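Probable amino acid aminotransferase (Mycobacterium tuberculosis, PDB 6Q1S) is a probable amino acid aminotransferase of the class IV family, forming a dimer and holding 4'-deoxy-4'-aminopyridoxal-5'-phosphate in a pocket. Local coordinates at residues B[11-14]-B[15-18]; B[45-48]-B[49-52]; B[153-156]-B[157-160]; B[162-165]-B[166-169]. All blocks are in the same frame, centred on the assembly; numbering follows the deposited sequence.

Interaction 1. Residues B[11-14]-B[15-18]; sequences ILQP and GMPL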
ATOM      1  N   ILE B  11      25.637   0.505 -14.597  1.00 42.85           N
ATOM      2  CA  ILE B  11      24.783  -0.670 -14.625  1.00 42.49           C
ATOM      3  C   ILE B  11      25.288  -1.706 -13.634  1.00 42.94           C
ATOM      4  O   ILE B  11      26.430  -2.166 -13.719  1.00 45.32           O
ATOM      5  CB  ILE B  11      24.720  -1.255 -16.042  1.00 42.74           C
ATOM      6  CG1 ILE B  11      24.172  -0.235 -17.049  1.00 42.22           C
ATOM      7  CG2 ILE B  11      23.887  -2.533 -16.055  1.00 43.32           C
ATOM      8  CD1 ILE B  11      25.227   0.588 -17.754  1.00 42.64           C
ATOM      9  N   LEU B  12      24.428  -2.069 -12.689  1.00 40.12           N
ATOM     10  CA  LEU B  12      24.809  -2.918 -11.572  1.00 37.88           C
ATOM     11  C   LEU B  12      24.863  -4.376 -12.003  1.00 39.01           C
ATOM     12  O   LEU B  12      24.117  -4.819 -12.881  1.00 40.23           O
ATOM     13  CB  LEU B  12      23.824  -2.744 -10.420  1.00 34.96           C
ATOM     14  CG  LEU B  12      23.555  -1.299  -9.985  1.00 33.92           C
ATOM     15  CD1 LEU B  12      22.754  -1.284  -8.697  1.00 34.88           C
ATOM     16  CD2 LEU B  12      24.852  -0.525  -9.820  1.00 33.59           C
ATOM     17  N   GLN B  13      25.760  -5.119 -11.363  1.00 39.35           N
ATOM     18  CA  GLN B  13      25.989  -6.519 -11.694  1.00 41.09           C
ATOM     19  C   GLN B  13      24.751  -7.365 -11.420  1.00 41.52           C
ATOM     20  O   GLN B  13      24.156  -7.253 -10.338  1.00 43.60           O
ATOM     21  CB  GLN B  13      27.165  -7.062 -10.886  1.00 42.78           C
ATOM     22  CG  GLN B  13      28.488  -6.368 -11.142  1.00 44.06           C
ATOM     23  CD  GLN B  13      29.622  -6.997 -10.359  1.00 44.68           C
ATOM     24  OE1 GLN B  13      29.416  -7.949  -9.607  1.00 44.80           O
ATOM     25  NE2 GLN B  13      30.829  -6.467 -10.532  1.00 44.40           N
ATOM     26  N   PRO B  14      24.334  -8.211 -12.358  1.00 39.42           N
ATOM     27  CA  PRO B  14      23.149  -9.042 -12.124  1.00 38.16           C
ATOM     28  C   PRO B  14      23.402 -10.057 -11.020  1.00 38.14           C
ATOM     29  O   PRO B  14      24.513 -10.565 -10.848  1.00 39.11           O
ATOM     30  CB  PRO B  14      22.926  -9.743 -13.473  1.00 38.29           C
ATOM     31  CG  PRO B  14      23.837  -9.049 -14.455  1.00 37.94           C
ATOM     32  CD  PRO B  14      24.967  -8.498 -13.655  1.00 38.38           C
ATOM     33  N   GLY B  15      22.350 -10.348 -10.261  1.00 36.36           N
ATOM     34  CA  GLY B  15      22.468 -11.276  -9.157  1.00 35.15           C
ATOM     35  C   GLY B  15      22.970 -10.684  -7.861  1.00 33.73           C
ATOM     36  O   GLY B  15      23.277 -11.444  -6.934  1.00 33.15           O
ATOM     37  N   MET B  16      23.073  -9.361  -7.760  1.00 34.83           N
ATOM     38  CA  MET B  16      23.557  -8.747  -6.537  1.00 35.97           C
ATOM     39  C   MET B  16      22.491  -7.848  -5.923  1.00 33.20           C
ATOM     40  O   MET B  16      21.805  -7.115  -6.644  1.00 33.19           O
ATOM     41  CB  MET B  16      24.829  -7.929  -6.796  1.00 39.27           C
ATOM     42  CG  MET B  16      26.020  -8.771  -7.222  1.00 42.02           C
ATOM     43  SD  MET B  16      26.330 -10.135  -6.085  1.00 43.61           S
ATOM     44  CE  MET B  16      26.621  -9.247  -4.556  1.00 42.57           C
ATOM     45  N   PRO B  17      22.325  -7.887  -4.603  1.00 30.56           N
ATOM     46  CA  PRO B  17      21.302  -7.055  -3.964  1.00 27.57           C
ATOM     47  C   PRO B  17      21.660  -5.579  -4.024  1.00 27.46           C
ATOM     48  O   PRO B  17      22.831  -5.196  -3.970  1.00 29.98           O
ATOM     49  CB  PRO B  17      21.281  -7.559  -2.513  1.00 25.95           C
ATOM     50  CG  PRO B  17      22.011  -8.868  -2.534  1.00 27.37           C
ATOM     51  CD  PRO B  17      23.012  -8.754  -3.635  1.00 29.30           C
ATOM     52  N   LEU B  18      20.629  -4.751  -4.154  1.00 24.20           N
ATOM     53  CA  LEU B  18      20.778  -3.301  -4.164  1.00 21.61           C
ATOM     54  C   LEU B  18      20.222  -2.629  -2.920  1.00 19.84           C
ATOM     55  O   LEU B  18      20.823  -1.676  -2.417  1.00 19.72           O
ATOM     56  CB  LEU B  18      20.100  -2.707  -5.404  1.00 22.60           C
ATOM     57  CG  LEU B  18      20.067  -1.179  -5.454  1.00 24.31           C
ATOM     58  CD1 LEU B  18      21.473  -0.604  -5.472  1.00 25.45           C
ATOM     59  CD2 LEU B  18      19.275  -0.701  -6.660  1.00 24.12           C
TER
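Leu12 meets Leu18 across the base of a surface loop, their CD1 methyls touching at 3.5 Å. The two side chains cross at about a right angle, so the contact is made at branch ends and not along their lengths; Leu12 CD1 also comes within 4.1 Å of Leu18 CD2. In Leu18, CG stands opposite the backbone N (chi1 174°), which sets CD1 and CD2 beside Leu12 CD1. Both leucines also rest on Val4 of strand 3-6, and the backbone of Leu12 is hydrogen-bonded to Val4, so this end of the loop lies against the strand.

Gln13 comes next and opens a type II beta turn that runs to Met16 and reverses the chain between strand 3-6 and helix 24-27. Its carbonyl O faces Met16 N at 3.5 Å, the closing approach of the turn. The side chains keep company only loosely, with Gln13 CB 4.2 Å from Met16 CG. Met16 CB is packed against Gln13 O at 3.7 Å, after which the thioether chain bends at both chi2 and chi3 and takes its end away from Gln13.

Pro14 fills the second position of the turn, its ring fixing phi at a value that suits this corner. The third position belongs to Gly15, whose positive phi (84°) is the usual backbone conformation at this corner of a type II turn and one that glycine takes up readily.

Interaction 2. Residues B[45-48]-B[49-52]; sequences LVEA and HLQR. With PMP (4'-deoxy-4'-aminopyridoxal-5'-phosphate), chain G.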
ATOM      1  N   LEU B  45       7.083   7.905 -24.121  1.00 29.38           N
ATOM      2  CA  LEU B  45       6.490   8.968 -23.309  1.00 29.03           C
ATOM      3  C   LEU B  45       7.247   9.158 -21.993  1.00 29.56           C
ATOM      4  O   LEU B  45       6.691   9.030 -20.899  1.00 30.91           O
ATOM      5  CB  LEU B  45       5.009   8.678 -23.052  1.00 28.81           C
ATOM      6  CG  LEU B  45       4.126   8.477 -24.284  1.00 29.48           C
ATOM      7  CD1 LEU B  45       2.731   8.060 -23.857  1.00 29.18           C
ATOM      8  CD2 LEU B  45       4.079   9.727 -25.139  1.00 30.15           C
ATOM      9  N   VAL B  46       8.537   9.471 -22.117  1.00 28.55           N
ATOM     10  CA  VAL B  46       9.373   9.632 -20.931  1.00 27.92           C
ATOM     11  C   VAL B  46       8.917  10.835 -20.113  1.00 27.63           C
ATOM     12  O   VAL B  46       8.758  10.748 -18.890  1.00 26.96           O
ATOM     13  CB  VAL B  46      10.854   9.751 -21.330  1.00 28.26           C
ATOM     14  CG1 VAL B  46      11.716   9.978 -20.100  1.00 27.68           C
ATOM     15  CG2 VAL B  46      11.302   8.503 -22.076  1.00 28.54           C
ATOM     16  N   GLU B  47       8.677  11.968 -20.780  1.00 28.18           N
ATOM     17  CA  GLU B  47       8.323  13.192 -20.064  1.00 28.01           C
ATOM     18  C   GLU B  47       7.016  13.042 -19.294  1.00 27.77           C
ATOM     19  O   GLU B  47       6.915  13.479 -18.142  1.00 28.90           O
ATOM     20  CB  GLU B  47       8.241  14.368 -21.036  1.00 29.02           C
ATOM     21  CG  GLU B  47       9.573  14.741 -21.666  1.00 29.28           C
ATOM     22  CD  GLU B  47      10.666  14.938 -20.631  1.00 28.83           C
ATOM     23  OE1 GLU B  47      11.765  14.372 -20.803  1.00 28.89           O
ATOM     24  OE2 GLU B  47      10.421  15.652 -19.634  1.00 28.43           O
ATOM     25  N   ALA B  48       6.003  12.428 -19.910  1.00 27.70           N
ATOM     26  CA  ALA B  48       4.723  12.270 -19.229  1.00 27.31           C
ATOM     27  C   ALA B  48       4.849  11.388 -17.995  1.00 26.52           C
ATOM     28  O   ALA B  48       4.107  11.569 -17.023  1.00 26.07           O
ATOM     29  CB  ALA B  48       3.682  11.697 -20.189  1.00 27.71           C
ATOM     30  N   HIS B  49       5.772  10.425 -18.015  1.00 26.37           N
ATOM     31  CA  HIS B  49       5.987   9.591 -16.839  1.00 25.66           C
ATOM     32  C   HIS B  49       6.807  10.321 -15.782  1.00 25.26           C
ATOM     33  O   HIS B  49       6.579  10.138 -14.582  1.00 24.66           O
ATOM     34  CB  HIS B  49       6.668   8.282 -17.243  1.00 25.69           C
ATOM     35  CG  HIS B  49       5.743   7.299 -17.891  1.00 25.89           C
ATOM     36  ND1 HIS B  49       5.508   7.282 -19.248  1.00 26.58           N
ATOM     37  CD2 HIS B  49       5.002   6.293 -17.369  1.00 25.52           C
ATOM     38  CE1 HIS B  49       4.657   6.313 -19.534  1.00 26.62           C
ATOM     39  NE2 HIS B  49       4.336   5.697 -18.411  1.00 25.99           N
ATOM     40  N   LEU B  50       7.763  11.151 -16.206  1.00 25.62           N
ATOM     41  CA  LEU B  50       8.530  11.946 -15.253  1.00 25.32           C
ATOM     42  C   LEU B  50       7.732  13.127 -14.721  1.00 25.37           C
ATOM     43  O   LEU B  50       8.009  13.610 -13.617  1.00 26.03           O
ATOM     44  CB  LEU B  50       9.827  12.439 -15.893  1.00 25.78           C
ATOM     45  CG  LEU B  50      10.861  11.388 -16.296  1.00 25.85           C
ATOM     46  CD1 LEU B  50      12.007  12.046 -17.044  1.00 26.43           C
ATOM     47  CD2 LEU B  50      11.375  10.627 -15.083  1.00 25.15           C
ATOM     48  N   GLN B  51       6.751  13.609 -15.485  1.00 26.07           N
ATOM     49  CA  GLN B  51       5.868  14.653 -14.974  1.00 26.34           C
ATOM     50  C   GLN B  51       4.975  14.109 -13.868  1.00 25.06           C
ATOM     51  O   GLN B  51       4.814  14.739 -12.816  1.00 24.73           O
ATOM     52  CB  GLN B  51       5.031  15.239 -16.111  1.00 29.39           C
ATOM     53  CG  GLN B  51       5.776  16.262 -16.951  1.00 34.78           C
ATOM     54  CD  GLN B  51       4.958  16.766 -18.124  1.00 40.88           C
ATOM     55  OE1 GLN B  51       3.832  16.322 -18.347  1.00 42.95           O
ATOM     56  NE2 GLN B  51       5.525  17.696 -18.884  1.00 41.70           N
ATOM     57  N   ARG B  52       4.381  12.936 -14.092  1.00 24.94           N
ATOM     58  CA  ARG B  52       3.581  12.303 -13.053  1.00 24.37           C
ATOM     59  C   ARG B  52       4.447  11.845 -11.886  1.00 23.76           C
ATOM     60  O   ARG B  52       4.005  11.886 -10.732  1.00 23.29           O
ATOM     61  CB  ARG B  52       2.807  11.126 -13.643  1.00 24.46           C
ATOM     62  CG  ARG B  52       1.910  10.403 -12.662  1.00 24.08           C
ATOM     63  CD  ARG B  52       0.953   9.495 -13.400  1.00 25.03           C
ATOM     64  NE  ARG B  52       1.582   8.221 -13.731  1.00 25.21           N
ATOM     65  CZ  ARG B  52       1.034   7.299 -14.515  1.00 25.35           C
ATOM     66  NH1 ARG B  52      -0.162   7.509 -15.047  1.00 25.85           N
ATOM     67  NH2 ARG B  52       1.678   6.168 -14.766  1.00 24.93           N
TER
HETATM   68  N1  PMP G 301      -4.532   3.277 -12.764  1.00 23.88           N
HETATM   69  C2  PMP G 301      -3.698   2.618 -11.926  1.00 23.40           C
HETATM   70  C2A PMP G 301      -4.110   2.364 -10.499  1.00 22.89           C
HETATM   71  C3  PMP G 301      -2.376   2.143 -12.407  1.00 23.42           C
HETATM   72  O3  PMP G 301      -1.520   1.479 -11.583  1.00 22.97           O
HETATM   73  C4  PMP G 301      -2.024   2.420 -13.817  1.00 23.99           C
HETATM   74  C4A PMP G 301      -0.703   1.979 -14.402  1.00 26.07           C
HETATM   75  N4A PMP G 301      -0.611   0.509 -14.350  1.00 26.70           N
HETATM   76  C5  PMP G 301      -3.025   3.151 -14.631  1.00 24.48           C
HETATM   77  C6  PMP G 301      -4.228   3.539 -14.048  1.00 24.39           C
HETATM   78  C5A PMP G 301      -2.736   3.473 -16.081  1.00 27.03           C
HETATM   79  O4P PMP G 301      -1.660   4.406 -16.156  1.00 28.54           O
HETATM   80  P   PMP G 301      -0.649   4.394 -17.409  1.00 29.28           P
HETATM   81  O1P PMP G 301       0.032   3.047 -17.460  1.00 29.28           O
HETATM   82  O2P PMP G 301      -1.440   4.627 -18.675  1.00 32.23           O
HETATM   83  O3P PMP G 301       0.377   5.485 -17.228  1.00 27.02           O
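His49 reaches back one helical turn to Leu45, the N-cap residue, and ND1 donates to Leu45 O at 2.7 Å. The bond is nearly straight (174° at the hydrogen), and the oxygen lies in the imidazole plane at the ring edge. His49 N adds a second, weak bond to the same carbonyl, so backbone and ring together grip one oxygen. His49 chi1 of -76° sets CG beside its own backbone N, swinging the ring over to Leu45. Nearby, Val46 CG1 and Leu50 CD1 touch at 3.7 Å, the side chains lying side by side.

Regular backbone bonds carry the helix on: Leu50 N to Val46 O at 2.9 Å, and Arg52 N to Ala48 O at 3.2 Å. Arg52 bends at chi3 and brings its guanidinium edge to the ligand, where NH2 donates to PMP O3P at 2.9 Å and NH1 donates weakly to the same oxygen.

Further out, Glu34 forms a salt bridge with Arg52 NE and the carbonyl of Arg216 takes NH1, holding the group's orientation. His49 NE2 is hydrogen-bonded to Ser255 OG, itself a PMP partner. The N-terminal part of helix 46-59 thus supplies one arginine of the PMP phosphate site in this class IV aminotransferase.

Interaction 3. Residues B[153-156]-B[157-160]; sequences LSYA and VNMA. With PMP (4'-deoxy-4'-aminopyridoxal-5'-phosphate), chain G.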
ATOM      1  N   LEU B 153       4.440   2.794  -4.335  1.00 19.86           N
ATOM      2  CA  LEU B 153       4.910   1.415  -4.321  1.00 19.78           C
ATOM      3  C   LEU B 153       4.050   0.503  -3.459  1.00 19.52           C
ATOM      4  O   LEU B 153       4.374  -0.681  -3.329  1.00 19.45           O
ATOM      5  CB  LEU B 153       6.356   1.359  -3.825  1.00 19.55           C
ATOM      6  CG  LEU B 153       7.405   2.020  -4.715  1.00 19.85           C
ATOM      7  CD1 LEU B 153       8.709   2.201  -3.961  1.00 19.58           C
ATOM      8  CD2 LEU B 153       7.620   1.170  -5.948  1.00 20.26           C
ATOM      9  N   SER B 154       2.974   1.017  -2.863  1.00 19.42           N
ATOM     10  CA  SER B 154       2.134   0.228  -1.963  1.00 19.20           C
ATOM     11  C   SER B 154       0.968  -0.351  -2.760  1.00 19.55           C
ATOM     12  O   SER B 154      -0.174   0.107  -2.684  1.00 19.66           O
ATOM     13  CB  SER B 154       1.662   1.087  -0.800  1.00 18.92           C
ATOM     14  OG  SER B 154       2.737   1.374   0.076  1.00 18.58           O
ATOM     15  N   TYR B 155       1.268  -1.399  -3.526  1.00 19.77           N
ATOM     16  CA  TYR B 155       0.311  -1.989  -4.454  1.00 20.17           C
ATOM     17  C   TYR B 155      -0.192  -3.356  -4.002  1.00 20.13           C
ATOM     18  O   TYR B 155      -0.640  -4.150  -4.834  1.00 20.48           O
ATOM     19  CB  TYR B 155       0.925  -2.098  -5.848  1.00 20.58           C
ATOM     20  CG  TYR B 155       0.501  -0.994  -6.782  1.00 20.93           C
ATOM     21  CD1 TYR B 155       0.598   0.338  -6.404  1.00 22.13           C
ATOM     22  CD2 TYR B 155      -0.014  -1.282  -8.038  1.00 22.18           C
ATOM     23  CE1 TYR B 155       0.206   1.352  -7.256  1.00 24.12           C
ATOM     24  CE2 TYR B 155      -0.411  -0.276  -8.897  1.00 24.27           C
ATOM     25  CZ  TYR B 155      -0.299   1.039  -8.500  1.00 25.12           C
ATOM     26  OH  TYR B 155      -0.692   2.045  -9.352  1.00 26.64           O
ATOM     27  N   ALA B 156      -0.142  -3.644  -2.701  1.00 19.73           N
ATOM     28  CA  ALA B 156      -0.571  -4.958  -2.228  1.00 19.72           C
ATOM     29  C   ALA B 156      -2.058  -5.179  -2.469  1.00 20.00           C
ATOM     30  O   ALA B 156      -2.469  -6.271  -2.879  1.00 20.27           O
ATOM     31  CB  ALA B 156      -0.240  -5.123  -0.745  1.00 19.26           C
ATOM     32  N   VAL B 157      -2.879  -4.155  -2.229  1.00 19.99           N
ATOM     33  CA  VAL B 157      -4.320  -4.305  -2.410  1.00 20.28           C
ATOM     34  C   VAL B 157      -4.666  -4.449  -3.887  1.00 20.78           C
ATOM     35  O   VAL B 157      -5.529  -5.254  -4.259  1.00 21.10           O
ATOM     36  CB  VAL B 157      -5.066  -3.122  -1.766  1.00 20.18           C
ATOM     37  CG1 VAL B 157      -6.543  -3.169  -2.114  1.00 20.55           C
ATOM     38  CG2 VAL B 157      -4.875  -3.136  -0.258  1.00 19.74           C
ATOM     39  N   ASN B 158      -3.994  -3.682  -4.750  1.00 20.90           N
ATOM     40  CA  ASN B 158      -4.237  -3.785  -6.185  1.00 21.40           C
ATOM     41  C   ASN B 158      -4.003  -5.205  -6.686  1.00 21.62           C
ATOM     42  O   ASN B 158      -4.792  -5.732  -7.479  1.00 22.05           O
ATOM     43  CB  ASN B 158      -3.345  -2.799  -6.937  1.00 21.48           C
ATOM     44  CG  ASN B 158      -3.534  -1.370  -6.472  1.00 21.31           C
ATOM     45  OD1 ASN B 158      -3.238  -1.034  -5.323  1.00 20.89           O
ATOM     46  ND2 ASN B 158      -4.005  -0.514  -7.370  1.00 21.68           N
ATOM     47  N   MET B 159      -2.930  -5.846  -6.220  1.00 21.35           N
ATOM     48  CA  MET B 159      -2.622  -7.198  -6.672  1.00 21.58           C
ATOM     49  C   MET B 159      -3.595  -8.213  -6.084  1.00 22.48           C
ATOM     50  O   MET B 159      -3.966  -9.184  -6.754  1.00 22.21           O
ATOM     51  CB  MET B 159      -1.179  -7.549  -6.308  1.00 21.30           C
ATOM     52  CG  MET B 159      -0.155  -6.579  -6.876  1.00 21.29           C
ATOM     53  SD  MET B 159      -0.297  -6.377  -8.662  1.00 21.94           S
ATOM     54  CE  MET B 159      -0.172  -8.080  -9.202  1.00 22.29           C
ATOM     55  N   ALA B 160      -4.020  -8.004  -4.836  1.00 22.62           N
ATOM     56  CA  ALA B 160      -4.980  -8.912  -4.215  1.00 21.35           C
ATOM     57  C   ALA B 160      -6.331  -8.852  -4.919  1.00 24.96           C
ATOM     58  O   ALA B 160      -7.009  -9.876  -5.061  1.00 23.56           O
ATOM     59  CB  ALA B 160      -5.131  -8.583  -2.731  1.00 20.89           C
TER
HETATM   60  N1  PMP G 301      -4.532   3.277 -12.764  1.00 23.88           N
HETATM   61  C2  PMP G 301      -3.698   2.618 -11.926  1.00 23.40           C
HETATM   62  C2A PMP G 301      -4.110   2.364 -10.499  1.00 22.89           C
HETATM   63  C3  PMP G 301      -2.376   2.143 -12.407  1.00 23.42           C
HETATM   64  O3  PMP G 301      -1.520   1.479 -11.583  1.00 22.97           O
HETATM   65  C4  PMP G 301      -2.024   2.420 -13.817  1.00 23.99           C
HETATM   66  C4A PMP G 301      -0.703   1.979 -14.402  1.00 26.07           C
HETATM   67  N4A PMP G 301      -0.611   0.509 -14.350  1.00 26.70           N
HETATM   68  C5  PMP G 301      -3.025   3.151 -14.631  1.00 24.48           C
HETATM   69  C6  PMP G 301      -4.228   3.539 -14.048  1.00 24.39           C
HETATM   70  C5A PMP G 301      -2.736   3.473 -16.081  1.00 27.03           C
HETATM   71  O4P PMP G 301      -1.660   4.406 -16.156  1.00 28.54           O
HETATM   72  P   PMP G 301      -0.649   4.394 -17.409  1.00 29.28           P
HETATM   73  O1P PMP G 301       0.032   3.047 -17.460  1.00 29.28           O
HETATM   74  O2P PMP G 301      -1.440   4.627 -18.675  1.00 32.23           O
HETATM   75  O3P PMP G 301       0.377   5.485 -17.228  1.00 27.02           O
HETATM   76  O   HOH W   1      -1.790  -1.713  -1.818  1.00 24.86           O
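Tyr155 and Asn158 stack at the start of helix 156-166, with Tyr155 in the N-cap position. The carboxamide lies over one face of the phenol ring, its plane only 11° from that of the ring. CG stands 3.9 Å above the ring plane, displaced toward the rim near CD2, and ND2 reaches out over CE2. Asn158 chi1 of -56° sets the amide over the tyrosine, and ND2 donates to Pro186 O, which helps fix the amide's rotation.

The ligand meets the ring at its edge: Tyr155 OH and PMP O3 share a very short hydrogen bond, modelled at 2.4 Å. Lys151 adds a weak bond to the same hydroxyl, and Phe33 packs edge-to-face with the ring. At the next turn, bent Met159 touches the bound 2-oxoglutaric acid.

Ser154 OG and Ala156 N pair reciprocally with Ala156 N and Ser154 OG of the second subunit at the dimer interface; Ser154 OG is also hydrogen-bonded to Gly29 O of its own chain.

Backbone bonds open the helix, with Met159 N on Tyr155 O at 3.2 Å and Ala160 N on Ala156 O at 3.0 Å. One water bridges the first turn, accepting from Val157 N at 2.7 Å and donating to Ser154 O at 2.6 Å.

Interaction 4. Residues B[162-165]-B[166-169]; sequences LRHA and ARQG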
ATOM      1  N   LEU B 162      -6.782  -8.282  -8.068  1.00 22.84           N
ATOM      2  CA  LEU B 162      -6.634  -9.037  -9.307  1.00 23.35           C
ATOM      3  C   LEU B 162      -6.652 -10.539  -9.044  1.00 23.46           C
ATOM      4  O   LEU B 162      -7.214 -11.305  -9.834  1.00 25.51           O
ATOM      5  CB  LEU B 162      -5.346  -8.630 -10.019  1.00 23.34           C
ATOM      6  CG  LEU B 162      -5.365  -7.263 -10.703  1.00 23.45           C
ATOM      7  CD1 LEU B 162      -3.956  -6.838 -11.088  1.00 23.35           C
ATOM      8  CD2 LEU B 162      -6.272  -7.289 -11.923  1.00 24.07           C
ATOM      9  N   ARG B 163      -6.037 -10.978  -7.943  1.00 23.17           N
ATOM     10  CA  ARG B 163      -6.079 -12.394  -7.592  1.00 23.14           C
ATOM     11  C   ARG B 163      -7.488 -12.828  -7.215  1.00 23.36           C
ATOM     12  O   ARG B 163      -7.883 -13.967  -7.494  1.00 33.72           O
ATOM     13  CB  ARG B 163      -5.108 -12.685  -6.448  1.00 22.64           C
ATOM     14  CG  ARG B 163      -3.643 -12.674  -6.854  1.00 22.54           C
ATOM     15  CD  ARG B 163      -2.766 -13.246  -5.750  1.00 22.42           C
ATOM     16  NE  ARG B 163      -3.013 -12.597  -4.466  1.00 23.03           N
ATOM     17  CZ  ARG B 163      -2.372 -11.513  -4.039  1.00 21.51           C
ATOM     18  NH1 ARG B 163      -1.434 -10.954  -4.792  1.00 21.26           N
ATOM     19  NH2 ARG B 163      -2.665 -10.990  -2.856  1.00 20.84           N
ATOM     20  N   HIS B 164      -8.254 -11.941  -6.575  1.00 23.15           N
ATOM     21  CA  HIS B 164      -9.640 -12.252  -6.240  1.00 23.40           C
ATOM     22  C   HIS B 164     -10.463 -12.505  -7.495  1.00 24.03           C
ATOM     23  O   HIS B 164     -11.266 -13.444  -7.541  1.00 24.41           O
ATOM     24  CB  HIS B 164     -10.238 -11.111  -5.414  1.00 23.09           C
ATOM     25  CG  HIS B 164     -11.720 -11.203  -5.221  1.00 23.41           C
ATOM     26  ND1 HIS B 164     -12.617 -10.552  -6.040  1.00 23.79           N
ATOM     27  CD2 HIS B 164     -12.464 -11.861  -4.299  1.00 23.45           C
ATOM     28  CE1 HIS B 164     -13.849 -10.807  -5.635  1.00 24.04           C
ATOM     29  NE2 HIS B 164     -13.784 -11.600  -4.581  1.00 23.84           N
ATOM     30  N   ALA B 165     -10.274 -11.681  -8.528  1.00 24.19           N
ATOM     31  CA  ALA B 165     -11.009 -11.875  -9.773  1.00 24.97           C
ATOM     32  C   ALA B 165     -10.495 -13.075 -10.553  1.00 25.57           C
ATOM     33  O   ALA B 165     -11.252 -13.686 -11.315  1.00 25.77           O
ATOM     34  CB  ALA B 165     -10.924 -10.617 -10.634  1.00 24.91           C
ATOM     35  N   ALA B 166      -9.217 -13.420 -10.389  1.00 24.93           N
ATOM     36  CA  ALA B 166      -8.680 -14.585 -11.081  1.00 25.30           C
ATOM     37  C   ALA B 166      -9.326 -15.871 -10.583  1.00 25.53           C
ATOM     38  O   ALA B 166      -9.619 -16.773 -11.377  1.00 27.77           O
ATOM     39  CB  ALA B 166      -7.162 -14.645 -10.912  1.00 24.96           C
ATOM     40  N   ARG B 167      -9.590 -15.963  -9.277  1.00 25.14           N
ATOM     41  CA  ARG B 167     -10.254 -17.144  -8.738  1.00 25.37           C
ATOM     42  C   ARG B 167     -11.674 -17.303  -9.254  1.00 27.89           C
ATOM     43  O   ARG B 167     -12.265 -18.374  -9.077  1.00 30.78           O
ATOM     44  CB  ARG B 167     -10.261 -17.100  -7.207  1.00 24.85           C
ATOM     45  CG  ARG B 167      -8.880 -17.201  -6.580  1.00 24.37           C
ATOM     46  CD  ARG B 167      -8.953 -17.420  -5.074  1.00 23.97           C
ATOM     47  NE  ARG B 167      -9.330 -16.211  -4.347  1.00 23.55           N
ATOM     48  CZ  ARG B 167      -8.457 -15.318  -3.891  1.00 23.02           C
ATOM     49  NH1 ARG B 167      -7.158 -15.498  -4.088  1.00 22.84           N
ATOM     50  NH2 ARG B 167      -8.879 -14.246  -3.239  1.00 22.71           N
ATOM     51  N   GLN B 168     -12.233 -16.273  -9.887  1.00 27.09           N
ATOM     52  CA  GLN B 168     -13.570 -16.338 -10.457  1.00 26.63           C
ATOM     53  C   GLN B 168     -13.544 -16.277 -11.981  1.00 27.37           C
ATOM     54  O   GLN B 168     -14.565 -15.975 -12.607  1.00 29.11           O
ATOM     55  CB  GLN B 168     -14.440 -15.227  -9.873  1.00 26.37           C
ATOM     56  CG  GLN B 168     -14.229 -15.056  -8.378  1.00 26.37           C
ATOM     57  CD  GLN B 168     -15.199 -14.087  -7.748  1.00 30.05           C
ATOM     58  OE1 GLN B 168     -14.857 -12.939  -7.482  1.00 32.33           O
ATOM     59  NE2 GLN B 168     -16.417 -14.551  -7.489  1.00 33.69           N
ATOM     60  N   GLY B 169     -12.395 -16.563 -12.589  1.00 28.65           N
ATOM     61  CA  GLY B 169     -12.284 -16.590 -14.033  1.00 27.68           C
ATOM     62  C   GLY B 169     -12.187 -15.243 -14.708  1.00 30.49           C
ATOM     63  O   GLY B 169     -12.324 -15.176 -15.935  1.00 32.42           O
TER
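Ala165 O is gripped at the C-terminal end of helix 156-166 by Gln168 N at 3.1 Å and by Ala170 N. The Gln168 donor stands well above the carbonyl plane, 68° out of it. Together with the bond of Gly169 N to Ala166 O, at 3.0 Å, the Ala170 bond makes a Schellman motif, and Gly169, with positive phi, is its C-prime residue. A type I turn from Ala166 to Gly169 carries the chain off the helix.

Before that, Ala166 N to Leu162 O and Arg167 N to Arg163 O keep the helical pattern. Arg167, bent at chi3, folds back to lay one guanidinium face over the backbone: Arg163 O lies 3.8 Å and His164 CA 3.6 Å above that plane, both toward its rim. Asp61 of the second subunit makes salt bridges with Arg167 NH1 and Arg163 NE, so one carboxylate oxygen, OD2, is shared by both arginines.

Gln168, extended beyond CG, brings OE1 to 3.0 Å from His164 CE1, with the amide and imidazole planes 72° apart. On the inner side, Ala165 packs on Ile129 of strand 126-132 and Val173 of strand 172-176, while His164 leans on Leu131 and meets Trp145 of the second subunit.

Interaction 1 is a surface turn joined by leucine packing, whereas interactions 2 and 3 are partly buried and meet the same PMP molecule: segment 45-52 offers charge to its phosphate, segment 153-160 a phenol to its O3. Their centres lie about 22 Å apart, on opposite sides of the chain's centre. Interactions 3 and 4 share helix 156-166, one at its start and the other at its end. The start combines a stack, a water and the ligand; the end is a surface contact built on a Schellman motif and arginines paired with the second subunit. Interactions 1, 3 and 4 reach the second subunit, while the segments of interaction 2 stay within their own chain.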